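Local atomic coordinates of NAD-dependent aldehyde dehydrogenase (Burkholderia multivorans, PDB entry 5UJU), a protein that probably oxidises aldehydes to carboxylic acids with NAD+ as electron acceptor. Residues A[120-125]-A[259-264]; A[226-231]-A[290-295]. One frame throughout, in Å; residues are numbered along the deposited sequence.

Contact 1: A[120-125]-A[259-264]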
ATOM      1  N   ILE A 120     -13.855   3.247  14.409  1.00 27.22           N
ATOM      2  CA  ILE A 120     -13.598   1.956  15.049  1.00 27.63           C
ATOM      3  C   ILE A 120     -14.786   1.549  15.913  1.00 30.36           C
ATOM      4  O   ILE A 120     -15.253   0.406  15.861  1.00 28.25           O
ATOM      5  CB  ILE A 120     -12.294   2.021  15.875  1.00 27.71           C
ATOM      6  CG1 ILE A 120     -11.084   2.460  15.017  1.00 23.89           C
ATOM      7  CG2 ILE A 120     -12.024   0.690  16.585  1.00 30.18           C
ATOM      8  CD1 ILE A 120     -10.724   1.536  13.902  1.00 33.79           C
ATOM      9  N   GLY A 121     -15.300   2.482  16.721  1.00 30.05           N
ATOM     10  CA  GLY A 121     -16.403   2.135  17.601  1.00 23.84           C
ATOM     11  C   GLY A 121     -17.632   1.685  16.836  1.00 27.77           C
ATOM     12  O   GLY A 121     -18.240   0.655  17.154  1.00 28.06           O
ATOM     13  N   VAL A 122     -18.007   2.443  15.801  1.00 25.33           N
ATOM     14  CA  VAL A 122     -19.158   2.054  14.992  1.00 28.01           C
ATOM     15  C   VAL A 122     -18.907   0.693  14.337  1.00 23.93           C
ATOM     16  O   VAL A 122     -19.795  -0.169  14.288  1.00 23.94           O
ATOM     17  CB  VAL A 122     -19.471   3.151  13.955  1.00 25.09           C
ATOM     18  CG1 VAL A 122     -20.351   2.618  12.824  1.00 27.07           C
ATOM     19  CG2 VAL A 122     -20.141   4.366  14.633  1.00 22.96           C
ATOM     20  N   SER A 123     -17.700   0.482  13.818  1.00 22.92           N
ATOM     21  CA  SER A 123     -17.385  -0.815  13.211  1.00 26.05           C
ATOM     22  C   SER A 123     -17.543  -1.954  14.214  1.00 26.30           C
ATOM     23  O   SER A 123     -18.126  -2.998  13.896  1.00 24.77           O
ATOM     24  CB  SER A 123     -15.977  -0.801  12.619  1.00 22.50           C
ATOM     25  OG  SER A 123     -15.941   0.034  11.475  1.00 26.00           O
ATOM     26  N   LEU A 124     -17.035  -1.773  15.434  1.00 22.11           N
ATOM     27  CA  LEU A 124     -17.101  -2.854  16.413  1.00 31.46           C
ATOM     28  C   LEU A 124     -18.530  -3.116  16.852  1.00 30.91           C
ATOM     29  O   LEU A 124     -18.897  -4.267  17.125  1.00 29.21           O
ATOM     30  CB  LEU A 124     -16.224  -2.536  17.622  1.00 28.64           C
ATOM     31  CG  LEU A 124     -14.744  -2.345  17.282  1.00 26.95           C
ATOM     32  CD1 LEU A 124     -13.932  -1.813  18.480  1.00 28.38           C
ATOM     33  CD2 LEU A 124     -14.155  -3.633  16.735  1.00 28.75           C
ATOM     34  N   GLU A 125     -19.347  -2.068  16.927  1.00 27.02           N
ATOM     35  CA  GLU A 125     -20.750  -2.247  17.273  1.00 29.47           C
ATOM     36  C   GLU A 125     -21.500  -2.973  16.168  1.00 27.46           C
ATOM     37  O   GLU A 125     -22.337  -3.842  16.448  1.00 29.13           O
ATOM     38  CB  GLU A 125     -21.389  -0.892  17.579  1.00 25.81           C
ATOM     39  CG  GLU A 125     -22.895  -0.937  17.811  1.00 29.32           C
ATOM     40  CD  GLU A 125     -23.314  -1.695  19.069  1.00 32.53           C
ATOM     41  OE1 GLU A 125     -22.484  -1.883  19.987  1.00 33.62           O
ATOM     42  OE2 GLU A 125     -24.498  -2.097  19.133  1.00 30.50           O
ATOM     43  N   ARG A 259     -27.054   5.149  11.821  1.00 25.59           N
ATOM     44  CA  ARG A 259     -28.163   6.048  12.126  1.00 29.87           C
ATOM     45  C   ARG A 259     -28.256   6.311  13.625  1.00 35.23           C
ATOM     46  O   ARG A 259     -28.362   7.462  14.064  1.00 36.23           O
ATOM     47  CB  ARG A 259     -29.471   5.444  11.610  1.00 29.26           C
ATOM     48  CG  ARG A 259     -30.643   6.422  11.545  1.00 46.68           C
ATOM     49  CD  ARG A 259     -31.927   5.699  11.129  1.00 51.96           C
ATOM     50  NE  ARG A 259     -31.946   5.322   9.714  1.00 48.09           N
ATOM     51  CZ  ARG A 259     -31.670   4.100   9.266  1.00 48.95           C
ATOM     52  NH1 ARG A 259     -31.343   3.137  10.121  1.00 56.48           N
ATOM     53  NH2 ARG A 259     -31.717   3.834   7.966  1.00 43.22           N
ATOM     54  N   GLU A 260     -28.188   5.249  14.431  1.00 29.58           N
ATOM     55  CA  GLU A 260     -28.312   5.395  15.875  1.00 31.52           C
ATOM     56  C   GLU A 260     -27.154   6.187  16.460  1.00 35.48           C
ATOM     57  O   GLU A 260     -27.311   6.827  17.509  1.00 33.62           O
ATOM     58  CB  GLU A 260     -28.425   4.016  16.529  1.00 38.86           C
ATOM     59  CG  GLU A 260     -29.723   3.294  16.177  1.00 42.32           C
ATOM     60  CD  GLU A 260     -29.743   1.839  16.628  1.00 45.54           C
ATOM     61  OE1 GLU A 260     -29.113   1.524  17.656  1.00 46.31           O
ATOM     62  OE2 GLU A 260     -30.392   1.013  15.949  1.00 45.61           O
ATOM     63  N   ALA A 261     -25.997   6.164  15.792  1.00 25.43           N
ATOM     64  CA  ALA A 261     -24.833   6.938  16.206  1.00 38.88           C
ATOM     65  C   ALA A 261     -24.866   8.384  15.708  1.00 40.20           C
ATOM     66  O   ALA A 261     -23.899   9.122  15.927  1.00 39.87           O
ATOM     67  CB  ALA A 261     -23.552   6.247  15.716  1.00 26.47           C
ATOM     68  N   GLY A 262     -25.939   8.810  15.039  1.00 41.87           N
ATOM     69  CA  GLY A 262     -26.018  10.177  14.556  1.00 39.67           C
ATOM     70  C   GLY A 262     -25.349  10.417  13.220  1.00 37.32           C
ATOM     71  O   GLY A 262     -25.064  11.567  12.878  1.00 34.19           O
ATOM     72  N   PHE A 263     -25.068   9.365  12.455  1.00 30.59           N
ATOM     73  CA  PHE A 263     -24.492   9.519  11.129  1.00 25.66           C
ATOM     74  C   PHE A 263     -25.532   9.309  10.038  1.00 32.13           C
ATOM     75  O   PHE A 263     -26.595   8.722  10.257  1.00 30.55           O
ATOM     76  CB  PHE A 263     -23.316   8.546  10.939  1.00 26.33           C
ATOM     77  CG  PHE A 263     -22.203   8.815  11.892  1.00 30.49           C
ATOM     78  CD1 PHE A 263     -21.508  10.012  11.817  1.00 32.35           C
ATOM     79  CD2 PHE A 263     -21.905   7.926  12.906  1.00 26.52           C
ATOM     80  CE1 PHE A 263     -20.503  10.293  12.704  1.00 33.47           C
ATOM     81  CE2 PHE A 263     -20.901   8.204  13.800  1.00 27.32           C
ATOM     82  CZ  PHE A 263     -20.199   9.387  13.698  1.00 31.16           C
ATOM     83  N   ASP A 264     -25.199   9.798   8.850  1.00 32.03           N
ATOM     84  CA  ASP A 264     -25.995   9.537   7.658  1.00 31.08           C
ATOM     85  C   ASP A 264     -25.891   8.048   7.346  1.00 25.05           C
ATOM     86  O   ASP A 264     -24.777   7.552   7.123  1.00 29.27           O
ATOM     87  CB  ASP A 264     -25.476  10.407   6.503  1.00 28.34           C
ATOM     88  CG  ASP A 264     -26.317  10.293   5.226  1.00 33.65           C
ATOM     89  OD1 ASP A 264     -27.074   9.311   5.041  1.00 33.06           O
ATOM     90  OD2 ASP A 264     -26.186  11.198   4.372  1.00 33.81           O
TER

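Contact 2: A[226-231]-A[290-295]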
ATOM      1  N   PHE A 226     -15.052  -3.535   6.186  1.00 23.99           N
ATOM      2  CA  PHE A 226     -14.736  -3.008   7.502  1.00 24.82           C
ATOM      3  C   PHE A 226     -13.371  -2.332   7.558  1.00 30.59           C
ATOM      4  O   PHE A 226     -13.185  -1.424   8.371  1.00 25.69           O
ATOM      5  CB  PHE A 226     -14.865  -4.131   8.536  1.00 19.71           C
ATOM      6  CG  PHE A 226     -16.292  -4.469   8.823  1.00 26.10           C
ATOM      7  CD1 PHE A 226     -17.029  -3.695   9.711  1.00 34.79           C
ATOM      8  CD2 PHE A 226     -16.935  -5.484   8.130  1.00 23.18           C
ATOM      9  CE1 PHE A 226     -18.366  -3.965   9.951  1.00 33.78           C
ATOM     10  CE2 PHE A 226     -18.276  -5.759   8.365  1.00 27.40           C
ATOM     11  CZ  PHE A 226     -18.993  -4.993   9.280  1.00 32.97           C
ATOM     12  N   ALA A 227     -12.413  -2.728   6.709  1.00 25.92           N
ATOM     13  CA  ALA A 227     -11.216  -1.904   6.553  1.00 25.76           C
ATOM     14  C   ALA A 227     -11.578  -0.508   6.041  1.00 25.52           C
ATOM     15  O   ALA A 227     -10.971   0.494   6.450  1.00 22.34           O
ATOM     16  CB  ALA A 227     -10.231  -2.576   5.598  1.00 25.93           C
ATOM     17  N   ASP A 228     -12.521  -0.438   5.095  1.00 21.60           N
ATOM     18  CA  ASP A 228     -12.994   0.843   4.585  1.00 22.76           C
ATOM     19  C   ASP A 228     -13.628   1.661   5.708  1.00 25.04           C
ATOM     20  O   ASP A 228     -13.257   2.817   5.931  1.00 23.98           O
ATOM     21  CB  ASP A 228     -14.001   0.621   3.453  1.00 22.99           C
ATOM     22  CG  ASP A 228     -13.356   0.321   2.096  1.00 24.06           C
ATOM     23  OD1 ASP A 228     -12.129   0.468   1.952  1.00 24.77           O
ATOM     24  OD2 ASP A 228     -14.106  -0.060   1.157  1.00 24.50           O
ATOM     25  N   LEU A 229     -14.575   1.058   6.439  1.00 22.32           N
ATOM     26  CA  LEU A 229     -15.315   1.786   7.471  1.00 27.75           C
ATOM     27  C   LEU A 229     -14.407   2.219   8.612  1.00 25.96           C
ATOM     28  O   LEU A 229     -14.490   3.359   9.078  1.00 28.51           O
ATOM     29  CB  LEU A 229     -16.458   0.923   8.011  1.00 25.92           C
ATOM     30  CG  LEU A 229     -17.706   0.794   7.151  1.00 30.17           C
ATOM     31  CD1 LEU A 229     -18.666  -0.204   7.813  1.00 29.15           C
ATOM     32  CD2 LEU A 229     -18.361   2.182   6.972  1.00 25.34           C
ATOM     33  N   ALA A 230     -13.523   1.321   9.063  1.00 22.85           N
ATOM     34  CA  ALA A 230     -12.622   1.603  10.172  1.00 26.23           C
ATOM     35  C   ALA A 230     -11.617   2.700   9.846  1.00 23.17           C
ATOM     36  O   ALA A 230     -10.956   3.213  10.754  1.00 23.42           O
ATOM     37  CB  ALA A 230     -11.872   0.326  10.588  1.00 26.31           C
ATOM     38  N   THR A 231     -11.429   3.030   8.571  1.00 22.78           N
ATOM     39  CA  THR A 231     -10.561   4.144   8.218  1.00 23.23           C
ATOM     40  C   THR A 231     -11.368   5.342   7.718  1.00 25.03           C
ATOM     41  O   THR A 231     -10.819   6.220   7.046  1.00 24.69           O
ATOM     42  CB  THR A 231      -9.516   3.704   7.186  1.00 22.85           C
ATOM     43  OG1 THR A 231     -10.177   3.110   6.062  1.00 25.05           O
ATOM     44  CG2 THR A 231      -8.545   2.669   7.816  1.00 23.60           C
ATOM     45  N   ILE A 290     -14.750   6.832  -6.788  1.00 26.70           N
ATOM     46  CA  ILE A 290     -14.418   5.540  -6.200  1.00 20.17           C
ATOM     47  C   ILE A 290     -12.904   5.518  -5.985  1.00 24.10           C
ATOM     48  O   ILE A 290     -12.127   5.515  -6.944  1.00 24.60           O
ATOM     49  CB  ILE A 290     -14.889   4.391  -7.098  1.00 29.12           C
ATOM     50  CG1 ILE A 290     -16.410   4.465  -7.261  1.00 23.62           C
ATOM     51  CG2 ILE A 290     -14.445   3.019  -6.539  1.00 25.73           C
ATOM     52  CD1 ILE A 290     -17.163   4.290  -5.943  1.00 22.04           C
ATOM     53  N   LYS A 291     -12.481   5.543  -4.721  1.00 22.19           N
ATOM     54  CA  LYS A 291     -11.068   5.643  -4.380  1.00 24.32           C
ATOM     55  C   LYS A 291     -10.471   4.336  -3.895  1.00 29.87           C
ATOM     56  O   LYS A 291      -9.240   4.209  -3.866  1.00 28.18           O
ATOM     57  CB  LYS A 291     -10.853   6.703  -3.286  1.00 23.12           C
ATOM     58  CG  LYS A 291     -11.303   8.097  -3.686  1.00 27.84           C
ATOM     59  CD  LYS A 291     -10.482   8.579  -4.848  1.00 34.53           C
ATOM     60  CE  LYS A 291     -10.712  10.057  -5.073  1.00 44.48           C
ATOM     61  NZ  LYS A 291     -10.078  10.478  -6.342  1.00 56.93           N
ATOM     62  N   LEU A 292     -11.306   3.390  -3.485  1.00 25.18           N
ATOM     63  CA  LEU A 292     -10.870   2.087  -3.005  1.00 28.22           C
ATOM     64  C   LEU A 292     -11.771   1.037  -3.641  1.00 30.06           C
ATOM     65  O   LEU A 292     -12.976   1.262  -3.789  1.00 25.51           O
ATOM     66  CB  LEU A 292     -10.947   1.998  -1.471  1.00 22.10           C
ATOM     67  CG  LEU A 292     -10.311   3.113  -0.619  1.00 33.38           C
ATOM     68  CD1 LEU A 292     -10.566   2.955   0.853  1.00 28.74           C
ATOM     69  CD2 LEU A 292      -8.826   3.141  -0.840  1.00 49.37           C
ATOM     70  N   ILE A 293     -11.194  -0.097  -4.034  1.00 22.63           N
ATOM     71  CA  ILE A 293     -11.976  -1.219  -4.561  1.00 22.23           C
ATOM     72  C   ILE A 293     -11.451  -2.499  -3.930  1.00 25.46           C
ATOM     73  O   ILE A 293     -10.243  -2.760  -3.983  1.00 24.33           O
ATOM     74  CB  ILE A 293     -11.889  -1.321  -6.098  1.00 23.75           C
ATOM     75  CG1 ILE A 293     -12.381  -0.036  -6.774  1.00 24.40           C
ATOM     76  CG2 ILE A 293     -12.653  -2.581  -6.609  1.00 20.99           C
ATOM     77  CD1 ILE A 293     -12.202  -0.034  -8.299  1.00 26.65           C
ATOM     78  N   ASP A 294     -12.348  -3.293  -3.340  1.00 25.20           N
ATOM     79  CA  ASP A 294     -12.027  -4.633  -2.845  1.00 30.17           C
ATOM     80  C   ASP A 294     -12.830  -5.653  -3.641  1.00 31.41           C
ATOM     81  O   ASP A 294     -14.065  -5.610  -3.643  1.00 26.76           O
ATOM     82  CB  ASP A 294     -12.320  -4.770  -1.343  1.00 25.22           C
ATOM     83  CG  ASP A 294     -11.310  -4.017  -0.475  1.00 26.43           C
ATOM     84  OD1 ASP A 294     -10.316  -4.620  -0.005  1.00 25.65           O
ATOM     85  OD2 ASP A 294     -11.479  -2.801  -0.289  1.00 28.27           O
ATOM     86  N   PHE A 295     -12.129  -6.573  -4.308  1.00 23.39           N
ATOM     87  CA  PHE A 295     -12.749  -7.474  -5.269  1.00 22.75           C
ATOM     88  C   PHE A 295     -12.369  -8.921  -4.988  1.00 30.60           C
ATOM     89  O   PHE A 295     -11.195  -9.226  -4.743  1.00 32.94           O
ATOM     90  CB  PHE A 295     -12.335  -7.092  -6.693  1.00 23.92           C
ATOM     91  CG  PHE A 295     -12.619  -8.159  -7.732  1.00 29.36           C
ATOM     92  CD1 PHE A 295     -11.678  -9.139  -8.025  1.00 32.64           C
ATOM     93  CD2 PHE A 295     -13.815  -8.162  -8.433  1.00 31.53           C
ATOM     94  CE1 PHE A 295     -11.930 -10.106  -8.995  1.00 32.10           C
ATOM     95  CE2 PHE A 295     -14.076  -9.122  -9.405  1.00 33.40           C
ATOM     96  CZ  PHE A 295     -13.130 -10.096  -9.689  1.00 27.78           C
TER
HETATM   97  O   HOH W   1     -13.193  -0.916  -1.027  1.00 19.91           O

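Contact 1: A[120-125]-A[259-264]
Val-122 reaches out from the long helix 97-132 and sets one methyl, CG2, against two side chains that lie just beyond the end of helix 245-260. CG2 is 4.0 Å from CB of Ala-261 and equally 4.0 Å from CE2 of Phe-263. Those two partners also meet each other, with Ala-261 CB 3.8 Å from Phe-263 CE2, so the three groups form a compact apolar triangle. The valine torsion decides which branch does the touching: CG1 stands opposite the backbone N (chi1 162°), which leaves CG2 on the N side, against both the alanine methyl and the ring. Phe-263 sends its ring toward helix 97-132, its CG opposite its own carbonyl carbon (chi1 -62°), and the valine methyl comes to it at a slant.

The bend that lines up Ala-261 and Phe-263 is a Schellman motif. Gly-262 takes a positive phi of 84° and its N bonds to Arg-259 O at 2.9 Å, ending the helix. The ring of Phe-263 also packs edge-to-face with Trp-111 and rests on Ala-114 and Ala-118, while Val-122 touches Val-257 and Leu-258 of helix 245-260 and Leu-13 near the N terminus. Beside this patch, Glu-125, about a turn on from Val-122, and Glu-260, next to Ala-261, are both salt-bridged to Arg-129, which probably offsets the mutual repulsion of the two carboxylates.

No hydrogen bond passes between 120-125 and 259-264, and they bury only 74 Å² together. The chemistry is thus that of methyl and ring carbons meeting by dispersion and shedding water, with directional, charged interactions left to the glutamates beside them.

Contact 2: A[226-231]-A[290-295]
Asp-228, in the last turn of helix 217-230, brings its carboxylate against Leu-292 and close to Asp-294 in strand 290-296. Its OD1 lies 3.1 Å from Leu-292 CD1, a close approach for an oxygen and a methyl. Leu-292 is extended beyond CB (chi2 175°), which carries CD1 out to Asp-228 OD1, and the two side chains run past one another in opposite directions.

The carboxylate of Asp-294 is turned across its own side chain (chi2 -95°), whereas that of Asp-228 lies with CA nearly in its plane. The two planes stand 69° apart. OD2 of Asp-294 is 4.0 Å from Asp-228 OD1, near for two acids, yet Arg-553 NH1 makes a salt bridge to each of these oxygens, which would offset their repulsion. A water also lies between the groups, 2.7 Å from Asp-294 OD2 and a short 2.5 Å from Asp-228 OD2, so the buried acids share both a cation and a solvent molecule.

Strand 290-296 runs parallel to its neighbours 191-211 and 313-317 in the Rossmann-like sheet of this family. Helix 217-230 forms the crossover from strand 191-211 to strand 234-238, and lies on the sheet with its outward side against helices 97-132 and 158-175.

Overall arrangement
From the N terminus the order is 120-125, 226-231, 259-264, 290-295, so the two loops cross: contact 1 opens first and closes at 259-264, after contact 2 has opened, and contact 2 closes last. Contact 1 ties the long helix 97-132 to the turn that follows helix 245-260; contact 2 ties the end of helix 217-230 to strand 290-296 of the sheet. Their centres are about 16 Å apart, and they touch through the first segment of each: Ile-120 CD1 lies 3.6 Å from Ala-230 O, and Ser-123 OG 3.6 Å from Leu-229 CB. Helix 217-230 is thereby layered between the long helix and the sheet.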